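Local coordinates for protein probable transcriptional regulator, AsnC family (Thermus thermophilus, PDB 2DJW) that is of unknown function but, as a stand-alone RAM-domain protein of the AsnC family, may take part in transcriptional regulation, and binds zinc, at residues A[58-63]-A[67-72]; A[42-47]-A[53-58]. One frame throughout, in Å; residues are numbered along the deposited sequence.

Contact 1. Residues A[58-63]-A[67-72]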
loop_
_atom_site.group_PDB
_atom_site.type_symbol
_atom_site.label_atom_id
_atom_site.label_comp_id
_atom_site.label_asym_id
_atom_site.label_seq_id
_atom_site.Cartn_x
_atom_site.Cartn_y
_atom_site.Cartn_z
ATOM N N GLN A 58 -19.215 -18.974 -6.661
ATOM C CA GLN A 58 -20.127 -19.411 -7.717
ATOM C C GLN A 58 -21.106 -18.306 -8.051
ATOM O O GLN A 58 -21.712 -18.313 -9.118
ATOM C CB GLN A 58 -20.907 -20.684 -7.331
ATOM C CG GLN A 58 -20.136 -21.797 -6.590
ATOM C CD GLN A 58 -18.966 -22.414 -7.366
ATOM O OE1 GLN A 58 -18.099 -23.062 -6.770
ATOM N NE2 GLN A 58 -18.938 -22.223 -8.691
ATOM N N GLY A 59 -21.257 -17.354 -7.133
ATOM C CA GLY A 59 -22.338 -16.361 -7.196
ATOM C C GLY A 59 -21.894 -14.990 -7.657
ATOM O O GLY A 59 -22.379 -14.499 -8.661
ATOM N N ILE A 60 -20.984 -14.359 -6.922
ATOM C CA ILE A 60 -20.483 -13.033 -7.303
ATOM C C ILE A 60 -19.377 -13.150 -8.352
ATOM O O ILE A 60 -19.368 -12.409 -9.350
ATOM C CB ILE A 60 -19.982 -12.190 -6.063
ATOM C CG1 ILE A 60 -21.156 -11.789 -5.172
ATOM C CG2 ILE A 60 -19.196 -10.961 -6.506
ATOM C CD1 ILE A 60 -20.788 -11.205 -3.825
ATOM N N LEU A 61 -18.437 -14.062 -8.123
ATOM C CA LEU A 61 -17.218 -14.104 -8.949
ATOM C C LEU A 61 -17.443 -14.791 -10.300
ATOM O O LEU A 61 -16.574 -14.741 -11.188
ATOM C CB LEU A 61 -16.036 -14.732 -8.198
ATOM C CG LEU A 61 -15.461 -14.056 -6.945
ATOM C CD1 LEU A 61 -14.494 -15.015 -6.250
ATOM C CD2 LEU A 61 -14.779 -12.720 -7.242
ATOM N N SER A 62 -18.614 -15.409 -10.451
ATOM C CA SER A 62 -19.029 -15.991 -11.723
ATOM C C SER A 62 -19.800 -14.960 -12.529
ATOM O O SER A 62 -20.461 -15.295 -13.533
ATOM C CB SER A 62 -19.924 -17.206 -11.494
ATOM O OG SER A 62 -21.265 -16.792 -11.274
ATOM N N LEU A 63 -19.754 -13.708 -12.071
ATOM C CA LEU A 63 -20.442 -12.643 -12.782
ATOM C C LEU A 63 -19.462 -11.830 -13.565
ATOM O O LEU A 63 -18.324 -11.604 -13.133
ATOM C CB LEU A 63 -21.279 -11.758 -11.857
ATOM C CG LEU A 63 -22.460 -12.370 -11.089
ATOM C CD1 LEU A 63 -23.174 -11.265 -10.318
ATOM C CD2 LEU A 63 -23.453 -13.112 -11.989
ATOM N N GLU A 67 -13.891 -7.048 -10.554
ATOM C CA GLU A 67 -12.444 -7.006 -10.484
ATOM C C GLU A 67 -11.893 -7.686 -9.210
ATOM O O GLU A 67 -11.098 -8.632 -9.300
ATOM C CB GLU A 67 -11.958 -5.562 -10.598
ATOM C CG GLU A 67 -12.053 -5.010 -12.010
ATOM C CD GLU A 67 -11.713 -3.548 -12.084
ATOM O OE1 GLU A 67 -11.342 -3.078 -13.181
ATOM O OE2 GLU A 67 -11.829 -2.854 -11.052
ATOM N N ARG A 68 -12.315 -7.194 -8.042
ATOM C CA ARG A 68 -11.920 -7.754 -6.750
ATOM C C ARG A 68 -13.118 -7.886 -5.818
ATOM O O ARG A 68 -14.035 -7.056 -5.829
ATOM C CB ARG A 68 -10.854 -6.890 -6.057
ATOM C CG ARG A 68 -9.490 -6.815 -6.771
ATOM C CD ARG A 68 -8.602 -8.056 -6.541
ATOM N NE ARG A 68 -7.401 -7.966 -7.372
ATOM C CZ ARG A 68 -6.175 -7.664 -6.928
ATOM N NH1 ARG A 68 -5.938 -7.453 -5.630
ATOM N NH2 ARG A 68 -5.163 -7.599 -7.791
ATOM N N THR A 69 -13.074 -8.936 -5.010
ATOM C CA THR A 69 -13.984 -9.139 -3.886
ATOM C C THR A 69 -13.152 -9.244 -2.578
ATOM O O THR A 69 -12.018 -9.793 -2.582
ATOM C CB THR A 69 -14.855 -10.404 -4.126
ATOM O OG1 THR A 69 -16.143 -10.228 -3.555
ATOM C CG2 THR A 69 -14.233 -11.651 -3.546
ATOM N N GLU A 70 -13.696 -8.718 -1.473
ATOM C CA GLU A 70 -13.103 -8.957 -0.143
ATOM C C GLU A 70 -14.149 -9.233 0.928
ATOM O O GLU A 70 -14.964 -8.391 1.211
ATOM C CB GLU A 70 -12.188 -7.803 0.289
ATOM C CG GLU A 70 -11.042 -8.267 1.163
ATOM C CD GLU A 70 -10.552 -7.216 2.149
ATOM O OE1 GLU A 70 -10.583 -6.017 1.819
ATOM O OE2 GLU A 70 -10.104 -7.606 3.254
ATOM N N THR A 71 -14.122 -10.425 1.512
ATOM C CA THR A 71 -15.141 -10.848 2.469
ATOM C C THR A 71 -14.673 -10.680 3.920
ATOM O O THR A 71 -13.615 -11.209 4.321
ATOM C CB THR A 71 -15.589 -12.291 2.230
ATOM O OG1 THR A 71 -16.064 -12.416 0.894
ATOM C CG2 THR A 71 -16.727 -12.694 3.183
ATOM N N LEU A 72 -15.485 -9.932 4.672
ATOM C CA LEU A 72 -15.282 -9.705 6.103
ATOM C C LEU A 72 -16.281 -10.586 6.828
ATOM O O LEU A 72 -17.448 -10.226 6.922
ATOM C CB LEU A 72 -15.518 -8.231 6.453
ATOM C CG LEU A 72 -14.462 -7.135 6.180
ATOM C CD1 LEU A 72 -13.439 -7.402 5.102
ATOM C CD2 LEU A 72 -15.086 -5.774 5.965
#
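Leu61 and Thr69 make the closest approach here, and a single methyl does the work: CD2 of Leu61 lies 3.9 Å from CB of Thr69 and just as near to its CG2, so the leucine rests against the methyl-bearing flank of the threonine. The two side chains cross obliquely. The CA–CB bond of Leu61 does not aim at the strand; chi1 -64° puts CG beside the backbone N and anti to the carbonyl carbon, and with CD1 anti to CA the other branch, CD2, is the one that reaches across. Ile60 adds a looser touch at the hydroxyl branch of Thr69, its CG2 standing 4.3 Å from OG1 of Thr69. The threonine is thus split by chemistry, its methyl turned to Leu61 and to Val56 of helix 52-60, its hydroxyl held by a weak hydrogen bond with the carbonyl of Leu7 on the adjacent strand. The chain leaves the helix through a type I turn from Ile60 to Leu63, where the hydroxyl of Ser62 donates to the carbonyl oxygen of Gln58, OG to O 2.7 Å, from above the carbonyl plane. No hydrogen bond joins the two segments. Helix end and strand are therefore fitted by apolar shape, as in the core of an α/β sandwich, while the one polar side-chain group among the three touching residues, the threonine hydroxyl, finds a weak partner in the sheet.

Contact 2. Residues A[42-47]-A[53-58]; sequences ALVRLK and DDVVTQ
Val55 meets both Val44 and Leu46, and every contact between strand and helix is apolar. The two valines reach toward each other tip to tip: CG2 of Val44 lies 3.9 Å from CG2 of Val55, and CG1 of Val44 is 4.0 Å from CG1 of Val55. Val44 can present both methyls because CG1 stands anti to the backbone N (chi1 -172°) and CG2 anti to the carbonyl carbon, leaving the fork facing the helix. Leu46 comes in at about a right angle, its CD2 packed 3.5 Å from CG1 of Val55. Cutting Val55 back to an alanine removes both methyls and would probably leave Val44 and Leu46 without their helix partner, opening a gap between helix and sheet.

No polar bond crosses between the segments. Within the helix, the wider, pi-type turn is marked by the backbone bond from Gln58 N to Asp53 O, 2.9 Å, and the hydroxyl of Thr57 donates weakly to Asp53, OG1 to OD1 3.2 Å. Asp54, next to Val55, is a zinc ligand together with Glu50, although no metal is bound to this chain.

Helix 52-60 thus packs on one face of the antiparallel sheet, where Val44 also touches Val6 of strand 2-10; Arg45, on strand 40-46, makes a salt bridge with Glu30 of the third subunit, and Val56, the residue after Val55, packs on Thr71 of strand 66-77.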
loop_
_atom_site.group_PDB
_atom_site.type_symbol
_atom_site.label_atom_id
_atom_site.label_comp_id
_atom_site.label_asym_id
_atom_site.label_seq_id
_atom_site.Cartn_x
_atom_site.Cartn_y
_atom_site.Cartn_z
ATOM N N ALA A 42 -22.073 -6.179 -0.141
ATOM C CA ALA A 42 -23.195 -7.055 0.169
ATOM C C ALA A 42 -23.213 -7.532 1.623
ATOM O O ALA A 42 -22.265 -8.153 2.087
ATOM C CB ALA A 42 -23.247 -8.270 -0.795
ATOM N N LEU A 43 -24.311 -7.260 2.319
ATOM C CA LEU A 43 -24.586 -7.871 3.609
ATOM C C LEU A 43 -25.284 -9.219 3.380
ATOM O O LEU A 43 -26.452 -9.267 2.966
ATOM C CB LEU A 43 -25.455 -6.952 4.468
ATOM C CG LEU A 43 -25.923 -7.473 5.828
ATOM C CD1 LEU A 43 -24.728 -7.711 6.747
ATOM C CD2 LEU A 43 -26.907 -6.495 6.480
ATOM N N VAL A 44 -24.542 -10.293 3.659
ATOM C CA VAL A 44 -24.955 -11.663 3.429
ATOM C C VAL A 44 -25.269 -12.363 4.778
ATOM O O VAL A 44 -24.718 -11.999 5.824
ATOM C CB VAL A 44 -23.858 -12.454 2.627
ATOM C CG1 VAL A 44 -24.353 -13.792 2.211
ATOM C CG2 VAL A 44 -23.442 -11.707 1.356
ATOM N N ARG A 45 -26.171 -13.345 4.744
ATOM C CA ARG A 45 -26.498 -14.166 5.918
ATOM C C ARG A 45 -26.312 -15.598 5.520
ATOM O O ARG A 45 -26.900 -16.036 4.529
ATOM C CB ARG A 45 -27.954 -13.959 6.355
ATOM C CG ARG A 45 -28.377 -12.505 6.518
ATOM C CD ARG A 45 -27.719 -11.839 7.700
ATOM N NE ARG A 45 -28.419 -10.598 7.999
ATOM C CZ ARG A 45 -28.035 -9.706 8.898
ATOM N NH1 ARG A 45 -26.929 -9.909 9.603
ATOM N NH2 ARG A 45 -28.760 -8.607 9.086
ATOM N N LEU A 46 -25.491 -16.331 6.264
ATOM C CA LEU A 46 -25.137 -17.699 5.872
ATOM C C LEU A 46 -25.585 -18.780 6.853
ATOM O O LEU A 46 -25.512 -18.596 8.067
ATOM C CB LEU A 46 -23.627 -17.815 5.637
ATOM C CG LEU A 46 -22.942 -16.751 4.769
ATOM C CD1 LEU A 46 -21.472 -16.636 5.137
ATOM C CD2 LEU A 46 -23.132 -17.084 3.285
ATOM N N LYS A 47 -26.028 -19.914 6.307
ATOM C CA LYS A 47 -26.298 -21.121 7.102
ATOM C C LYS A 47 -25.013 -21.654 7.746
ATOM O O LYS A 47 -25.005 -22.009 8.918
ATOM C CB LYS A 47 -26.971 -22.209 6.238
ATOM C CG LYS A 47 -26.771 -23.670 6.745
ATOM C CD LYS A 47 -27.558 -23.987 8.049
ATOM C CE LYS A 47 -26.734 -24.824 9.059
ATOM N NZ LYS A 47 -26.304 -26.180 8.557
ATOM N N ASP A 53 -18.988 -20.161 -0.498
ATOM C CA ASP A 53 -18.661 -20.614 -1.847
ATOM C C ASP A 53 -19.817 -20.330 -2.823
ATOM O O ASP A 53 -19.597 -19.828 -3.933
ATOM C CB ASP A 53 -18.316 -22.105 -1.859
ATOM C CG ASP A 53 -17.550 -22.523 -3.119
ATOM O OD1 ASP A 53 -16.475 -21.945 -3.408
ATOM O OD2 ASP A 53 -18.016 -23.440 -3.816
ATOM N N ASP A 54 -21.040 -20.624 -2.380
ATOM C CA ASP A 54 -22.246 -20.345 -3.146
ATOM C C ASP A 54 -22.434 -18.869 -3.492
ATOM O O ASP A 54 -22.809 -18.548 -4.624
ATOM C CB ASP A 54 -23.473 -20.885 -2.409
ATOM C CG ASP A 54 -23.316 -22.346 -2.007
ATOM O OD1 ASP A 54 -22.554 -23.082 -2.687
ATOM O OD2 ASP A 54 -23.939 -22.758 -0.999
ATOM N N VAL A 55 -22.177 -17.979 -2.532
ATOM C CA VAL A 55 -22.388 -16.542 -2.743
ATOM C C VAL A 55 -21.241 -15.848 -3.435
ATOM O O VAL A 55 -21.471 -15.038 -4.324
ATOM C CB VAL A 55 -22.942 -15.747 -1.466
ATOM C CG1 VAL A 55 -22.805 -16.527 -0.204
ATOM C CG2 VAL A 55 -22.315 -14.363 -1.326
ATOM N N VAL A 56 -20.010 -16.169 -3.039
ATOM C CA VAL A 56 -18.834 -15.459 -3.561
ATOM C C VAL A 56 -18.276 -16.136 -4.807
ATOM O O VAL A 56 -18.260 -15.523 -5.872
ATOM C CB VAL A 56 -17.704 -15.246 -2.501
ATOM C CG1 VAL A 56 -16.566 -14.428 -3.094
ATOM C CG2 VAL A 56 -18.230 -14.559 -1.245
ATOM N N THR A 57 -17.824 -17.387 -4.682
ATOM C CA THR A 57 -17.118 -18.056 -5.783
ATOM C C THR A 57 -18.032 -18.450 -6.955
ATOM O O THR A 57 -17.662 -18.286 -8.100
ATOM C CB THR A 57 -16.326 -19.284 -5.300
ATOM O OG1 THR A 57 -15.581 -18.945 -4.129
ATOM C CG2 THR A 57 -15.356 -19.792 -6.386
ATOM N N GLN A 58 -19.215 -18.974 -6.661
ATOM C CA GLN A 58 -20.127 -19.411 -7.717
ATOM C C GLN A 58 -21.106 -18.306 -8.051
ATOM O O GLN A 58 -21.712 -18.313 -9.118
ATOM C CB GLN A 58 -20.907 -20.684 -7.331
ATOM C CG GLN A 58 -20.136 -21.797 -6.590
ATOM C CD GLN A 58 -18.966 -22.414 -7.366
ATOM O OE1 GLN A 58 -18.099 -23.062 -6.770
ATOM N NE2 GLN A 58 -18.938 -22.223 -8.691
#

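How the contacts relate
Followed from the N terminus, strand 40-46 runs into a short loop and helix 52-60, and contact 2 closes that connection by folding the helix back on the strand. Only then does contact 1 close the next, tighter turn, from the helix end to strand 66-77. The two are in series, neither enclosing nor crossing the other, and share Gln58. Their centres lie about 9 Å apart, bridged by Val56, whose carbonyl oxygen probably accepts a hydrogen bond from the backbone N of Leu61. A single helix is thereby tied to two strands that strand 2-10 separates in the sheet, a worked case of the ferredoxin-like β-α-β unit of the dimeric α/β-barrel clan.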